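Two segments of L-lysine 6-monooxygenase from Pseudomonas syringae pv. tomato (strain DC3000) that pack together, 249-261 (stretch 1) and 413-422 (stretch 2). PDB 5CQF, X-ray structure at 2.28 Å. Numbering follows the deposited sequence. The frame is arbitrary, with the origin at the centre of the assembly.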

# COMPACT_ATOMS: atom_id res chain seq x y z
N PHE A 249 -11.95 -17.06 1.38
CA PHE A 249 -11.95 -17.48 2.78
C PHE A 249 -10.59 -17.96 3.26
O PHE A 249 -10.10 -17.49 4.26
CB PHE A 249 -13.03 -18.54 3.00
CG PHE A 249 -13.26 -18.91 4.44
CD1 PHE A 249 -14.17 -18.21 5.22
CD2 PHE A 249 -12.62 -20.02 5.00
CE1 PHE A 249 -14.41 -18.58 6.53
CE2 PHE A 249 -12.86 -20.39 6.32
CZ PHE A 249 -13.76 -19.66 7.09
N PRO A 250 -9.96 -18.87 2.51
CA PRO A 250 -8.68 -19.42 2.97
C PRO A 250 -7.53 -18.39 3.08
O PRO A 250 -6.52 -18.66 3.74
CB PRO A 250 -8.33 -20.47 1.91
CG PRO A 250 -9.60 -20.72 1.17
CD PRO A 250 -10.36 -19.43 1.20
N ASN A 251 -7.71 -17.22 2.46
CA ASN A 251 -6.77 -16.11 2.60
C ASN A 251 -7.10 -15.12 3.71
O ASN A 251 -6.32 -14.23 3.99
CB ASN A 251 -6.60 -15.41 1.26
CG ASN A 251 -6.04 -16.36 0.21
OD1 ASN A 251 -5.22 -17.21 0.53
ND2 ASN A 251 -6.48 -16.22 -1.03
N ARG A 252 -8.23 -15.30 4.37
CA ARG A 252 -8.62 -14.46 5.49
C ARG A 252 -8.39 -15.14 6.82
O ARG A 252 -8.11 -14.46 7.79
CB ARG A 252 -10.10 -14.09 5.40
CG ARG A 252 -10.40 -13.17 4.23
CD ARG A 252 -9.83 -11.76 4.45
NE ARG A 252 -10.53 -11.07 5.54
CZ ARG A 252 -11.73 -10.51 5.45
NH1 ARG A 252 -12.38 -10.50 4.29
NH2 ARG A 252 -12.29 -9.94 6.51
N VAL A 253 -8.54 -16.46 6.87
CA VAL A 253 -8.37 -17.23 8.10
C VAL A 253 -7.70 -18.55 7.81
O VAL A 253 -7.68 -18.98 6.67
CB VAL A 253 -9.71 -17.53 8.79
CG1 VAL A 253 -10.29 -16.25 9.37
CG2 VAL A 253 -10.70 -18.18 7.84
N PHE A 254 -7.14 -19.17 8.85
CA PHE A 254 -6.51 -20.48 8.72
C PHE A 254 -7.63 -21.49 8.65
O PHE A 254 -8.22 -21.85 9.69
CB PHE A 254 -5.57 -20.77 9.89
CG PHE A 254 -4.76 -22.03 9.75
CD1 PHE A 254 -3.89 -22.21 8.70
CD2 PHE A 254 -4.87 -23.05 10.70
CE1 PHE A 254 -3.15 -23.37 8.57
CE2 PHE A 254 -4.14 -24.22 10.58
CZ PHE A 254 -3.27 -24.38 9.52
N ALA A 255 -7.96 -21.91 7.43
CA ALA A 255 -9.10 -22.82 7.18
C ALA A 255 -9.12 -24.09 8.03
O ALA A 255 -10.17 -24.45 8.54
CB ALA A 255 -9.19 -23.20 5.71
N PRO A 256 -7.97 -24.78 8.19
CA PRO A 256 -8.05 -26.00 9.00
C PRO A 256 -8.66 -25.85 10.41
O PRO A 256 -9.28 -26.81 10.88
CB PRO A 256 -6.59 -26.47 9.09
CG PRO A 256 -6.03 -25.98 7.80
CD PRO A 256 -6.64 -24.61 7.61
N ASP A 257 -8.50 -24.70 11.05
CA ASP A 257 -9.16 -24.47 12.35
C ASP A 257 -10.68 -24.46 12.23
O ASP A 257 -11.38 -24.89 13.16
CB ASP A 257 -8.75 -23.14 12.95
CG ASP A 257 -7.31 -23.13 13.42
OD1 ASP A 257 -6.62 -24.19 13.44
OD2 ASP A 257 -6.87 -22.02 13.80
N HIS A 258 -11.18 -23.94 11.10
CA HIS A 258 -12.61 -23.90 10.82
C HIS A 258 -13.11 -25.27 10.39
O HIS A 258 -14.20 -25.67 10.76
CB HIS A 258 -12.93 -22.78 9.81
CG HIS A 258 -12.57 -21.42 10.34
ND1 HIS A 258 -13.51 -20.53 10.82
CD2 HIS A 258 -11.36 -20.85 10.56
CE1 HIS A 258 -12.89 -19.46 11.30
NE2 HIS A 258 -11.59 -19.63 11.15
N VAL A 259 -12.30 -26.01 9.64
CA VAL A 259 -12.63 -27.39 9.31
C VAL A 259 -12.69 -28.16 10.64
O VAL A 259 -13.67 -28.91 10.83
CB VAL A 259 -11.63 -27.99 8.31
CG1 VAL A 259 -11.89 -29.48 8.07
CG2 VAL A 259 -11.66 -27.22 6.99
N ASP A 260 -11.72 -27.96 11.56
CA ASP A 260 -11.76 -28.66 12.90
C ASP A 260 -13.08 -28.38 13.62
O ASP A 260 -13.76 -29.29 14.08
CB ASP A 260 -10.67 -28.21 13.88
CG ASP A 260 -9.25 -28.68 13.48
OD1 ASP A 260 -9.10 -29.44 12.51
OD2 ASP A 260 -8.27 -28.27 14.15
N TYR A 261 -13.42 -27.11 13.75
CA TYR A 261 -14.60 -26.74 14.48
C TYR A 261 -15.80 -27.44 13.85
O TYR A 261 -16.58 -28.05 14.57
CB TYR A 261 -14.80 -25.22 14.52
CG TYR A 261 -16.10 -24.79 15.16
CD1 TYR A 261 -16.26 -24.78 16.56
CD2 TYR A 261 -17.18 -24.38 14.38
CE1 TYR A 261 -17.45 -24.38 17.15
CE2 TYR A 261 -18.39 -23.98 14.95
CZ TYR A 261 -18.54 -23.99 16.33
OH TYR A 261 -19.76 -23.58 16.85
N SER A 413 -1.80 -23.83 -0.43
CA SER A 413 -1.39 -24.23 0.89
C SER A 413 -2.27 -25.32 1.49
O SER A 413 -1.76 -26.25 2.14
CB SER A 413 -1.31 -23.03 1.83
OG SER A 413 -2.50 -22.25 1.81
N LEU A 414 -3.58 -25.25 1.25
CA LEU A 414 -4.49 -26.26 1.78
C LEU A 414 -4.16 -27.62 1.19
O LEU A 414 -4.16 -28.62 1.91
CB LEU A 414 -5.95 -25.90 1.50
CG LEU A 414 -6.43 -24.65 2.27
CD1 LEU A 414 -7.91 -24.36 1.98
CD2 LEU A 414 -6.19 -24.74 3.78
N MSE A 415 -3.85 -27.64 -0.11
CA MSE A 415 -3.46 -28.85 -0.80
C MSE A 415 -2.25 -29.45 -0.21
O MSE A 415 -2.16 -30.67 -0.09
CB MSE A 415 -3.18 -28.61 -2.27
CG MSE A 415 -4.52 -28.56 -2.96
SE MSE A 415 -4.26 -27.51 -4.57
CE MSE A 415 -6.21 -27.59 -4.90
N ALA A 416 -1.31 -28.60 0.18
CA ALA A 416 -0.07 -29.10 0.78
C ALA A 416 -0.35 -29.83 2.05
O ALA A 416 0.21 -30.86 2.29
CB ALA A 416 0.88 -27.98 1.05
N LEU A 417 -1.24 -29.27 2.86
CA LEU A 417 -1.56 -29.84 4.19
C LEU A 417 -2.37 -31.12 4.09
O LEU A 417 -2.09 -32.09 4.79
CB LEU A 417 -2.27 -28.80 5.06
CG LEU A 417 -1.35 -27.59 5.39
CD1 LEU A 417 -2.10 -26.46 6.06
CD2 LEU A 417 -0.22 -28.03 6.30
N ARG A 418 -3.34 -31.11 3.19
CA ARG A 418 -4.10 -32.29 2.90
C ARG A 418 -3.21 -33.40 2.40
O ARG A 418 -3.36 -34.54 2.84
CB ARG A 418 -5.18 -32.03 1.84
CG ARG A 418 -6.34 -31.17 2.32
CD ARG A 418 -7.58 -31.41 1.50
NE ARG A 418 -7.40 -31.09 0.08
CZ ARG A 418 -7.58 -29.89 -0.45
NH1 ARG A 418 -7.90 -28.85 0.30
NH2 ARG A 418 -7.42 -29.70 -1.74
N ALA A 419 -2.31 -33.09 1.48
CA ALA A 419 -1.38 -34.09 0.95
C ALA A 419 -0.63 -34.79 2.06
O ALA A 419 -0.41 -35.97 1.98
CB ALA A 419 -0.39 -33.45 -0.01
N GLY A 420 -0.23 -34.04 3.09
CA GLY A 420 0.44 -34.65 4.24
C GLY A 420 -0.45 -35.66 4.99
O GLY A 420 -0.02 -36.77 5.30
N ARG A 421 -1.67 -35.26 5.29
CA ARG A 421 -2.62 -36.10 5.99
C ARG A 421 -2.98 -37.35 5.20
O ARG A 421 -3.12 -38.43 5.78
CB ARG A 421 -3.91 -35.33 6.26
CG ARG A 421 -3.81 -34.25 7.31
CD ARG A 421 -5.17 -34.05 7.99
NE ARG A 421 -5.23 -32.80 8.77
CZ ARG A 421 -5.85 -32.66 9.94
NH1 ARG A 421 -6.48 -33.68 10.50
NH2 ARG A 421 -5.81 -31.49 10.57
N ILE A 422 -3.12 -37.21 3.88
CA ILE A 422 -3.50 -38.33 3.05
C ILE A 422 -2.32 -39.28 2.85
O ILE A 422 -2.48 -40.49 2.98
CB ILE A 422 -4.13 -37.87 1.72
CG1 ILE A 422 -5.53 -37.32 2.00
CG2 ILE A 422 -4.26 -39.03 0.72
CD1 ILE A 422 -6.11 -36.49 0.87

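The contact between the two stretches is small, burying 235 Å² in total, and it is almost entirely apolar. Stretch 2 is helical throughout, whereas stretch 1 opens with a loop or turn and enters a helix near A255. The two helix axes cross at 56° and come no closer than 12.0 Å, too far for backbone to meet backbone; even at the nearest register, A255 and L414, the CA atoms are 7.9 Å apart. Side chains therefore bridge the gap, and no hydrogen bond joins the stretches.

L414 contributes the most surface, 72 Å². Its CA-to-CB bond points sideways, but with chi1 m and chi2 t the end of the side chain comes nearer to stretch 1, where both methyls lie against A255 CB, L414 CD2 at 3.9 Å and L414 CD1 at 4.1 Å. L414 CD1 also meets P250 CB, and L414 CD2 also meets P256 CD, each at 3.9 Å. The leucine thus links P250 to the start of the helix through van der Waals contact with small or rigid groups.

P256 is the main counterpart in stretch 1, with 37 Å² covered. Its CA-to-CB bond points toward stretch 2, and its ring touches two leucines one helical turn apart: besides the contact with L414, P256 CG approaches L417 CD1 at 4.3 Å. L417, which gives up 34 Å² and whose CA-to-CB bond points toward stretch 1, places the same CD1 methyl 4.1 Å from F254 CE1, obliquely to the aromatic ring. F254 and P256 thereby share one methyl group.

A further turn along, the character changes. R421 NH2 and D260 OD1 stand 4.3 Å apart, beyond a salt bridge, so their opposite charges can offer only longer-range attraction. D260 OD1 and R421 NH1 are each hydrogen-bonded elsewhere in the structure. Direct packing at this junction consequently rests on the hydrophobic cluster around L414, P256 and L417.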